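Local coordinates for protein N-(5'-phosphoribosyl)anthranilate isomerase (Thermococcus kodakarensis, PDB 5LHF) that catalyses the isomerisation of N-(5-phospho-beta-D-ribosyl)anthranilate to 1-(2-carboxyphenylamino)-1-deoxy-D-ribulose 5-phosphate in tryptophan biosynthesis, at residues 66-71 with 95-100; 14-19 with 35-40; 103-108 with 122-127. All coordinates share one frame; numbering follows the deposited sequence.

Contact 1 of 3, residues 66-71 with 95-100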
loop_
_atom_site.group_PDB
_atom_site.type_symbol
_atom_site.label_atom_id
_atom_site.label_comp_id
_atom_site.label_asym_id
_atom_site.label_seq_id
_atom_site.Cartn_x
_atom_site.Cartn_y
_atom_site.Cartn_z
ATOM N N GLU A 66 2.335 -12.349 16.028
ATOM C CA GLU A 66 1.923 -10.952 16.025
ATOM C C GLU A 66 0.770 -10.717 15.057
ATOM O O GLU A 66 -0.256 -10.123 15.413
ATOM C CB GLU A 66 3.118 -10.085 15.655
ATOM C CG GLU A 66 4.213 -10.086 16.693
ATOM C CD GLU A 66 5.398 -9.271 16.254
ATOM O OE1 GLU A 66 6.222 -9.788 15.467
ATOM O OE2 GLU A 66 5.486 -8.103 16.678
ATOM N N TRP A 67 0.923 -11.168 13.817
ATOM C CA TRP A 67 -0.156 -10.984 12.848
ATOM C C TRP A 67 -1.419 -11.715 13.267
ATOM O O TRP A 67 -2.522 -11.171 13.147
ATOM C CB TRP A 67 0.292 -11.449 11.464
ATOM C CG TRP A 67 0.964 -10.372 10.718
ATOM C CD1 TRP A 67 2.317 -10.229 10.506
ATOM C CD2 TRP A 67 0.335 -9.254 10.066
ATOM N NE1 TRP A 67 2.553 -9.095 9.754
ATOM C CE2 TRP A 67 1.358 -8.477 9.484
ATOM C CE3 TRP A 67 -0.994 -8.840 9.919
ATOM C CZ2 TRP A 67 1.093 -7.309 8.760
ATOM C CZ3 TRP A 67 -1.255 -7.673 9.223
ATOM C CH2 TRP A 67 -0.215 -6.927 8.640
ATOM N N ALA A 68 -1.283 -12.961 13.732
ATOM C CA ALA A 68 -2.451 -13.737 14.128
ATOM C C ALA A 68 -3.226 -13.045 15.238
ATOM O O ALA A 68 -4.459 -12.983 15.206
ATOM C CB ALA A 68 -2.022 -15.139 14.575
ATOM N N ASN A 69 -2.519 -12.538 16.248
ATOM C CA ASN A 69 -3.196 -11.801 17.306
ATOM C C ASN A 69 -3.944 -10.596 16.747
ATOM O O ASN A 69 -5.086 -10.319 17.138
ATOM C CB ASN A 69 -2.193 -11.333 18.361
ATOM C CG ASN A 69 -2.852 -10.458 19.412
ATOM O OD1 ASN A 69 -3.633 -10.951 20.235
ATOM N ND2 ASN A 69 -2.579 -9.147 19.367
ATOM N N ALA A 70 -3.311 -9.854 15.841
ATOM C CA ALA A 70 -3.947 -8.638 15.349
ATOM C C ALA A 70 -5.153 -8.963 14.475
ATOM O O ALA A 70 -6.154 -8.242 14.504
ATOM C CB ALA A 70 -2.931 -7.779 14.594
ATOM N N VAL A 71 -5.086 -10.060 13.713
ATOM C CA VAL A 71 -6.239 -10.466 12.908
ATOM C C VAL A 71 -7.387 -10.927 13.804
ATOM O O VAL A 71 -8.556 -10.595 13.559
ATOM C CB VAL A 71 -5.820 -11.547 11.893
ATOM C CG1 VAL A 71 -7.003 -12.077 11.121
ATOM C CG2 VAL A 71 -4.820 -10.952 10.907
ATOM N N ASP A 95 -4.656 -19.219 5.106
ATOM C CA ASP A 95 -5.405 -20.452 5.335
ATOM C C ASP A 95 -6.083 -20.473 6.697
ATOM O O ASP A 95 -7.236 -20.904 6.809
ATOM C CB ASP A 95 -4.486 -21.659 5.181
ATOM C CG ASP A 95 -3.954 -21.792 3.772
ATOM O OD1 ASP A 95 -4.742 -21.587 2.821
ATOM O OD2 ASP A 95 -2.752 -22.090 3.613
ATOM N N GLU A 96 -5.392 -20.009 7.739
ATOM C CA GLU A 96 -5.908 -20.119 9.091
ATOM C C GLU A 96 -6.810 -18.966 9.489
ATOM O O GLU A 96 -7.624 -19.121 10.411
ATOM C CB GLU A 96 -4.741 -20.259 10.071
ATOM C CG GLU A 96 -3.982 -21.573 9.862
ATOM C CD GLU A 96 -2.692 -21.641 10.635
ATOM O OE1 GLU A 96 -1.726 -22.234 10.109
ATOM O OE2 GLU A 96 -2.647 -21.100 11.761
ATOM N N TYR A 97 -6.717 -17.826 8.800
ATOM C CA TYR A 97 -7.586 -16.704 9.096
ATOM C C TYR A 97 -8.356 -16.193 7.887
ATOM O O TYR A 97 -9.272 -15.391 8.066
ATOM C CB TYR A 97 -6.778 -15.560 9.734
ATOM C CG TYR A 97 -6.228 -15.956 11.087
ATOM C CD1 TYR A 97 -4.928 -16.421 11.222
ATOM C CD2 TYR A 97 -7.032 -15.918 12.219
ATOM C CE1 TYR A 97 -4.431 -16.806 12.457
ATOM C CE2 TYR A 97 -6.546 -16.297 13.460
ATOM C CZ TYR A 97 -5.245 -16.746 13.574
ATOM O OH TYR A 97 -4.759 -17.129 14.810
ATOM N N GLY A 98 -8.058 -16.671 6.684
ATOM C CA GLY A 98 -8.856 -16.308 5.530
ATOM C C GLY A 98 -8.700 -14.858 5.138
ATOM O O GLY A 98 -9.687 -14.212 4.778
ATOM N N VAL A 99 -7.492 -14.335 5.184
ATOM C CA VAL A 99 -7.240 -12.945 4.816
ATOM C C VAL A 99 -6.688 -12.874 3.397
ATOM O O VAL A 99 -6.043 -13.806 2.903
ATOM C CB VAL A 99 -6.295 -12.263 5.833
ATOM C CG1 VAL A 99 -6.942 -12.206 7.219
ATOM C CG2 VAL A 99 -4.934 -12.948 5.888
ATOM N N SER A 100 -6.967 -11.758 2.718
ATOM C CA SER A 100 -6.329 -11.431 1.447
ATOM C C SER A 100 -5.107 -10.587 1.752
ATOM O O SER A 100 -5.135 -9.775 2.676
ATOM C CB SER A 100 -7.277 -10.654 0.527
ATOM O OG SER A 100 -8.533 -11.301 0.466
#

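Contact 2 of 3, residues 14-19 with 35-40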
loop_
_atom_site.group_PDB
_atom_site.type_symbol
_atom_site.label_atom_id
_atom_site.label_comp_id
_atom_site.label_asym_id
_atom_site.label_seq_id
_atom_site.Cartn_x
_atom_site.Cartn_y
_atom_site.Cartn_z
ATOM N N MET A 14 -13.160 7.784 12.151
ATOM C CA MET A 14 -14.368 7.552 11.373
ATOM C C MET A 14 -14.556 8.649 10.330
ATOM O O MET A 14 -14.977 8.375 9.201
ATOM C CB MET A 14 -15.568 7.484 12.322
ATOM C CG MET A 14 -15.863 8.785 13.065
ATOM S SD MET A 14 -17.036 8.602 14.433
ATOM C CE MET A 14 -18.584 8.476 13.529
ATOM N N ASP A 15 -14.203 9.887 10.681
ATOM C CA ASP A 15 -14.353 10.985 9.729
ATOM C C ASP A 15 -13.444 10.797 8.522
ATOM O O ASP A 15 -13.876 10.993 7.378
ATOM C CB ASP A 15 -14.062 12.317 10.406
ATOM C CG ASP A 15 -15.134 12.711 11.392
ATOM O OD1 ASP A 15 -14.789 13.392 12.379
ATOM O OD2 ASP A 15 -16.313 12.349 11.177
ATOM N N GLU A 16 -12.186 10.418 8.752
ATOM C CA GLU A 16 -11.274 10.169 7.634
ATOM C C GLU A 16 -11.730 8.976 6.800
ATOM O O GLU A 16 -11.663 9.007 5.564
ATOM C CB GLU A 16 -9.861 9.925 8.165
ATOM C CG GLU A 16 -9.187 11.161 8.674
ATOM C CD GLU A 16 -7.731 10.933 8.958
ATOM O OE1 GLU A 16 -7.378 9.840 9.461
ATOM O OE2 GLU A 16 -6.932 11.840 8.652
ATOM N N LEU A 17 -12.192 7.910 7.463
ATOM C CA LEU A 17 -12.696 6.745 6.742
ATOM C C LEU A 17 -13.843 7.118 5.809
ATOM O O LEU A 17 -13.802 6.820 4.616
ATOM C CB LEU A 17 -13.150 5.668 7.722
ATOM C CG LEU A 17 -13.800 4.437 7.088
ATOM C CD1 LEU A 17 -12.814 3.661 6.216
ATOM C CD2 LEU A 17 -14.324 3.550 8.169
ATOM N N ARG A 18 -14.895 7.751 6.344
ATOM C CA ARG A 18 -16.050 8.085 5.515
ATOM C C ARG A 18 -15.673 8.994 4.341
ATOM O O ARG A 18 -16.276 8.903 3.261
ATOM C CB ARG A 18 -17.128 8.747 6.372
ATOM C CG ARG A 18 -17.715 7.824 7.427
ATOM C CD ARG A 18 -18.262 6.552 6.798
ATOM N NE ARG A 18 -19.044 5.761 7.751
ATOM C CZ ARG A 18 -19.134 4.431 7.720
ATOM N NH1 ARG A 18 -18.467 3.743 6.802
ATOM N NH2 ARG A 18 -19.870 3.787 8.623
ATOM N N LEU A 19 -14.707 9.897 4.539
ATOM C CA LEU A 19 -14.253 10.749 3.448
ATOM C C LEU A 19 -13.590 9.927 2.355
ATOM O O LEU A 19 -13.967 10.011 1.182
ATOM C CB LEU A 19 -13.285 11.812 3.975
ATOM C CG LEU A 19 -12.581 12.638 2.899
ATOM C CD1 LEU A 19 -13.671 13.316 2.041
ATOM C CD2 LEU A 19 -11.611 13.661 3.527
ATOM N N SER A 35 4.842 4.568 12.783
ATOM C CA SER A 35 4.018 5.368 11.882
ATOM C C SER A 35 3.264 6.436 12.662
ATOM O O SER A 35 2.742 6.166 13.747
ATOM C CB SER A 35 3.024 4.479 11.126
ATOM O OG SER A 35 2.047 5.246 10.443
ATOM N N LYS A 36 3.206 7.642 12.081
ATOM C CA LYS A 36 2.304 8.697 12.529
ATOM C C LYS A 36 0.836 8.300 12.448
ATOM O O LYS A 36 -0.002 8.936 13.100
ATOM C CB LYS A 36 2.493 9.954 11.673
ATOM C CG LYS A 36 3.789 10.706 11.863
ATOM C CD LYS A 36 3.764 11.997 11.031
ATOM C CE LYS A 36 4.831 12.007 9.963
ATOM N NZ LYS A 36 6.172 11.917 10.599
ATOM N N ARG A 37 0.492 7.316 11.621
ATOM C CA ARG A 37 -0.892 6.909 11.439
ATOM C C ARG A 37 -1.262 5.720 12.304
ATOM O O ARG A 37 -2.368 5.189 12.153
ATOM C CB ARG A 37 -1.170 6.552 9.964
ATOM C CG ARG A 37 -0.594 7.549 8.937
ATOM C CD ARG A 37 -1.044 8.962 9.244
ATOM N NE ARG A 37 -2.481 9.111 9.034
ATOM C CZ ARG A 37 -3.127 10.265 9.123
ATOM N NH1 ARG A 37 -2.460 11.372 9.418
ATOM N NH2 ARG A 37 -4.442 10.306 8.919
ATOM N N LYS A 38 -0.346 5.261 13.156
ATOM C CA LYS A 38 -0.620 4.116 14.012
ATOM C C LYS A 38 -1.796 4.423 14.941
ATOM O O LYS A 38 -1.915 5.541 15.458
ATOM C CB LYS A 38 0.635 3.765 14.815
ATOM C CG LYS A 38 0.500 2.554 15.723
ATOM C CD LYS A 38 1.782 2.364 16.534
ATOM C CE LYS A 38 1.528 2.578 18.013
ATOM N NZ LYS A 38 1.312 1.306 18.746
ATOM N N VAL A 39 -2.686 3.456 15.092
ATOM C CA VAL A 39 -3.780 3.496 16.059
ATOM C C VAL A 39 -3.747 2.207 16.865
ATOM O O VAL A 39 -3.210 1.176 16.386
ATOM C CB VAL A 39 -5.157 3.694 15.375
ATOM C CG1 VAL A 39 -5.223 5.000 14.576
ATOM C CG2 VAL A 39 -5.541 2.465 14.517
ATOM N N PRO A 40 -4.301 2.211 18.080
ATOM C CA PRO A 40 -4.444 0.945 18.818
ATOM C C PRO A 40 -5.350 -0.062 18.101
ATOM O O PRO A 40 -6.229 0.316 17.325
ATOM C CB PRO A 40 -5.040 1.377 20.163
ATOM C CG PRO A 40 -4.900 2.873 20.201
ATOM C CD PRO A 40 -4.846 3.357 18.806
#

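Contact 3 of 3, residues 103-108 with 122-127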
loop_
_atom_site.group_PDB
_atom_site.type_symbol
_atom_site.label_atom_id
_atom_site.label_comp_id
_atom_site.label_asym_id
_atom_site.label_seq_id
_atom_site.Cartn_x
_atom_site.Cartn_y
_atom_site.Cartn_z
ATOM N N LYS A 103 1.345 -7.533 -0.370
ATOM C CA LYS A 103 2.705 -7.524 0.144
ATOM C C LYS A 103 3.430 -6.293 -0.381
ATOM O O LYS A 103 3.413 -6.031 -1.585
ATOM C CB LYS A 103 3.450 -8.794 -0.268
ATOM C CG LYS A 103 4.922 -8.793 0.109
ATOM C CD LYS A 103 5.183 -9.349 1.506
ATOM C CE LYS A 103 6.685 -9.547 1.709
ATOM N NZ LYS A 103 7.404 -8.267 1.929
ATOM N N ALA A 104 4.067 -5.550 0.516
ATOM C CA ALA A 104 4.858 -4.382 0.147
ATOM C C ALA A 104 6.332 -4.748 0.005
ATOM O O ALA A 104 6.891 -5.461 0.842
ATOM C CB ALA A 104 4.678 -3.269 1.185
ATOM N N PHE A 105 6.955 -4.261 -1.072
ATOM C CA PHE A 105 8.366 -4.480 -1.363
ATOM C C PHE A 105 9.072 -3.139 -1.494
ATOM O O PHE A 105 8.586 -2.247 -2.194
ATOM C CB PHE A 105 8.562 -5.270 -2.668
ATOM C CG PHE A 105 8.044 -6.674 -2.618
ATOM C CD1 PHE A 105 8.858 -7.715 -2.193
ATOM C CD2 PHE A 105 6.740 -6.957 -2.992
ATOM C CE1 PHE A 105 8.378 -9.012 -2.148
ATOM C CE2 PHE A 105 6.258 -8.254 -2.952
ATOM C CZ PHE A 105 7.082 -9.285 -2.530
ATOM N N MET A 106 10.224 -3.005 -0.846
ATOM C CA MET A 106 11.068 -1.849 -1.099
ATOM C C MET A 106 11.725 -1.988 -2.469
ATOM O O MET A 106 12.070 -3.091 -2.904
ATOM C CB MET A 106 12.133 -1.707 -0.013
ATOM C CG MET A 106 11.595 -1.327 1.361
ATOM S SD MET A 106 12.892 -1.241 2.620
ATOM C CE MET A 106 13.502 -2.928 2.591
ATOM N N VAL A 107 11.872 -0.868 -3.164
ATOM C CA VAL A 107 12.542 -0.891 -4.463
ATOM C C VAL A 107 14.048 -0.822 -4.226
ATOM O O VAL A 107 14.552 0.205 -3.747
ATOM C CB VAL A 107 12.064 0.256 -5.363
ATOM C CG1 VAL A 107 12.739 0.160 -6.716
ATOM C CG2 VAL A 107 10.549 0.229 -5.490
ATOM N N PRO A 108 14.798 -1.880 -4.534
ATOM C CA PRO A 108 16.235 -1.877 -4.240
ATOM C C PRO A 108 16.984 -0.838 -5.060
ATOM O O PRO A 108 16.592 -0.491 -6.177
ATOM C CB PRO A 108 16.683 -3.297 -4.616
ATOM C CG PRO A 108 15.423 -4.107 -4.722
ATOM C CD PRO A 108 14.352 -3.147 -5.136
ATOM N N LEU A 122 12.161 -9.007 -9.021
ATOM C CA LEU A 122 11.243 -10.016 -9.539
ATOM C C LEU A 122 11.463 -11.367 -8.875
ATOM O O LEU A 122 10.504 -12.117 -8.659
ATOM C CB LEU A 122 11.392 -10.141 -11.058
ATOM C CG LEU A 122 10.665 -9.086 -11.887
ATOM C CD1 LEU A 122 11.146 -9.097 -13.336
ATOM C CD2 LEU A 122 9.169 -9.307 -11.827
ATOM N N GLU A 123 12.713 -11.709 -8.559
ATOM C CA GLU A 123 12.935 -13.012 -7.944
ATOM C C GLU A 123 12.391 -13.054 -6.521
ATOM O O GLU A 123 11.900 -14.098 -6.083
ATOM C CB GLU A 123 14.418 -13.402 -7.989
ATOM C CG GLU A 123 15.390 -12.470 -7.278
ATOM C CD GLU A 123 15.469 -12.694 -5.766
ATOM O OE1 GLU A 123 15.196 -13.825 -5.302
ATOM O OE2 GLU A 123 15.801 -11.729 -5.042
ATOM N N LEU A 124 12.445 -11.934 -5.794
ATOM C CA LEU A 124 11.838 -11.901 -4.465
ATOM C C LEU A 124 10.318 -11.990 -4.561
ATOM O O LEU A 124 9.683 -12.720 -3.793
ATOM C CB LEU A 124 12.265 -10.635 -3.720
ATOM C CG LEU A 124 11.733 -10.480 -2.287
ATOM C CD1 LEU A 124 12.073 -11.712 -1.427
ATOM C CD2 LEU A 124 12.241 -9.188 -1.639
ATOM N N ILE A 125 9.727 -11.276 -5.522
ATOM C CA ILE A 125 8.273 -11.249 -5.665
ATOM C C ILE A 125 7.731 -12.633 -6.010
ATOM O O ILE A 125 6.686 -13.054 -5.495
ATOM C CB ILE A 125 7.881 -10.193 -6.715
ATOM C CG1 ILE A 125 8.272 -8.805 -6.202
ATOM C CG2 ILE A 125 6.403 -10.274 -7.051
ATOM C CD1 ILE A 125 8.058 -7.673 -7.211
ATOM N N GLY A 126 8.429 -13.364 -6.880
ATOM C CA GLY A 126 7.986 -14.700 -7.256
ATOM C C GLY A 126 7.865 -15.671 -6.096
ATOM O O GLY A 126 7.151 -16.673 -6.211
ATOM N N GLN A 127 8.535 -15.391 -4.976
ATOM C CA GLN A 127 8.492 -16.279 -3.817
ATOM C C GLN A 127 7.160 -16.251 -3.080
ATOM O O GLN A 127 6.911 -17.149 -2.264
ATOM C CB GLN A 127 9.615 -15.916 -2.846
ATOM C CG GLN A 127 10.992 -15.827 -3.488
ATOM C CD GLN A 127 12.091 -15.552 -2.473
ATOM O OE1 GLN A 127 11.840 -15.505 -1.270
ATOM N NE2 GLN A 127 13.317 -15.365 -2.956
#

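Contact 1 of 3, residues 66-71 with 95-100
The phenol ring of Tyr97 is met obliquely by two aliphatic side chains of the facing helix, Ala68 at its hydroxyl end and Val71 at its root. The methyl CB of Ala68 lies 3.4 Å from Tyr97 OH and 3.6 Å from Tyr97 CE1, so it touches both the oxygen and the neighbouring ring carbon. At the other end, Val71 CG1 approaches Tyr97 CB to 3.8 Å and is 4.0 Å from Tyr97 CG. Spaced three residues apart on one side of their helix, the two residues thus span the length of the tyrosine side chain. The torsion of Val71 places CG1 anti to the backbone N (chi1 175°), which carries this methyl out to the tyrosine; the same methyl also reaches Val99 CG1 at 3.9 Å. One branch of the valine is therefore shared by two partners. No hydrogen bond crosses between 66-71 and 95-100, and the interaction is made by van der Waals contact. The polar tip of Tyr97 is nevertheless engaged, since its OH is hydrogen-bonded to Glu72 OE1, next to Val71 in the chain, and this bond would hold the ring along the helix flank. Immediately after Tyr97 the chain leaves helical geometry at Gly98, whose phi is positive (69°), and this turn brings Val99 round to the barrel side of Tyr97, where it faces Val71. The contact thereby joins two successive outer helices of the TIM barrel, 64-74 and 87-97, at the point where the second runs into strand 100-106. Deeper in the same layer, Val99 packs on Leu93 of helix 87-97 and on Ile79 of strand 78-81, while Trp67 lies against Ile79, Val81 and Leu93 in the space between helix and sheet.

Contact 2 of 3, residues 14-19 with 35-40
The backbones of Glu16 and Arg37 keep well apart, 11.5 Å between their CA atoms, with Glu16 in the first turn of helix 14-20 and Arg37 in a type I turn from Ser35 to Lys38. Two long side chains meet between them in a salt bridge. Glu16 is extended beyond CG and aims its carboxylate at the turn, whereas Arg37 bends at chi2 and again at chi3 (-67°), which swings its guanidinium round to the acid. Arg37 NH2 donates to Glu16 OE2 at 2.9 Å, using the syn lone pair of that oxygen. Glu16 OE2 lies almost in the guanidinium plane, although the carboxylate and guanidinium planes are 33° apart; the N-H...O angle of 136° is far from straight, and Arg37 NH2 is also 3.0 Å from Glu16 OE1. Ser35 OG accepts from Arg37 N at 2.8 Å, an ST turn that would help to set the arginine's backbone. The amides of Lys12 and Lys194 bind Glu16 OE1 and OE2 respectively, while Arg37 NE bonds Gly10 O and Arg37 NH1 forms a salt bridge with Glu189 and a hydrogen bond to Gly192 O. Replacing Glu16 by an alanine removes the carboxylate and would probably leave Arg37 NH2 and both amides short of a partner. The bridge ties helix 14-20 to the loop between strand 26-30 and helix 41-50, beside the hairpin of strands 189-190 and 193-194.

Contact 3 of 3, residues 103-108 with 122-127
Phe105 reaches from its strand to Leu124 and Ile125 of the following helix, within the beta-alpha-beta unit formed by strand 100-106, helix 114-126 and strand 132-136 of the TIM barrel. From CB, which points toward the helix, the chain places CG anti to the carbonyl carbon (chi1 -65°), and the ring turns one face to Ile125. CG already lies at the margin of that contact, 4.2 Å from Ile125 CG1. Beyond it the two sides of the ring part company. On one side, Phe105 CD1 meets Leu124 CD2 at 3.7 Å and Phe105 CE1 meets Leu124 CG at the same distance, so that the leucine branch point sits at the ring edge, near its plane. On the other, CD2 and CE2 face Ile125 CG1. At the tip, Phe105 CZ comes to 3.9 Å from Ile125 CA, close to the helix backbone itself. The isoleucine methylene stands almost exactly over the ring centre, with Ile125 CG1 3.8 Å from the centroid of the Phe105 ring and 8° off its normal, a CH-pi contact. Edge and face are therefore taken by consecutive helix residues, which would restrict rotation of the ring. Leu121 of the same helix and Ile133 of strand 132-136 also touch Phe105, burying it between sheet and helix. Across the opposite face, offset toward the rim, lies the ammonium of Lys103. Its nitrogen NZ is held by Ser83 O and by Ala104 O, the latter at 3.1 Å, and it stands 31° out of the plane of the Ala104 carbonyl.

Overall arrangement
All three contacts lie in one barrel but join different elements of it. Contact 3 lies nearest the centre of the chain and joins a strand to its own covering helix; contact 1 is farther out, between neighbouring helices of the outer ring. Both are buried and apolar, and they follow each other in sequence, because the chain leaving helix 87-97 in contact 1 becomes the strand that carries contact 3. Contact 2, partly buried and on the opposite side of the centre from contact 3, is instead a charged bridge between a helix start and a loop after a strand, at the barrel end where TIM-barrel enzymes place their active sites.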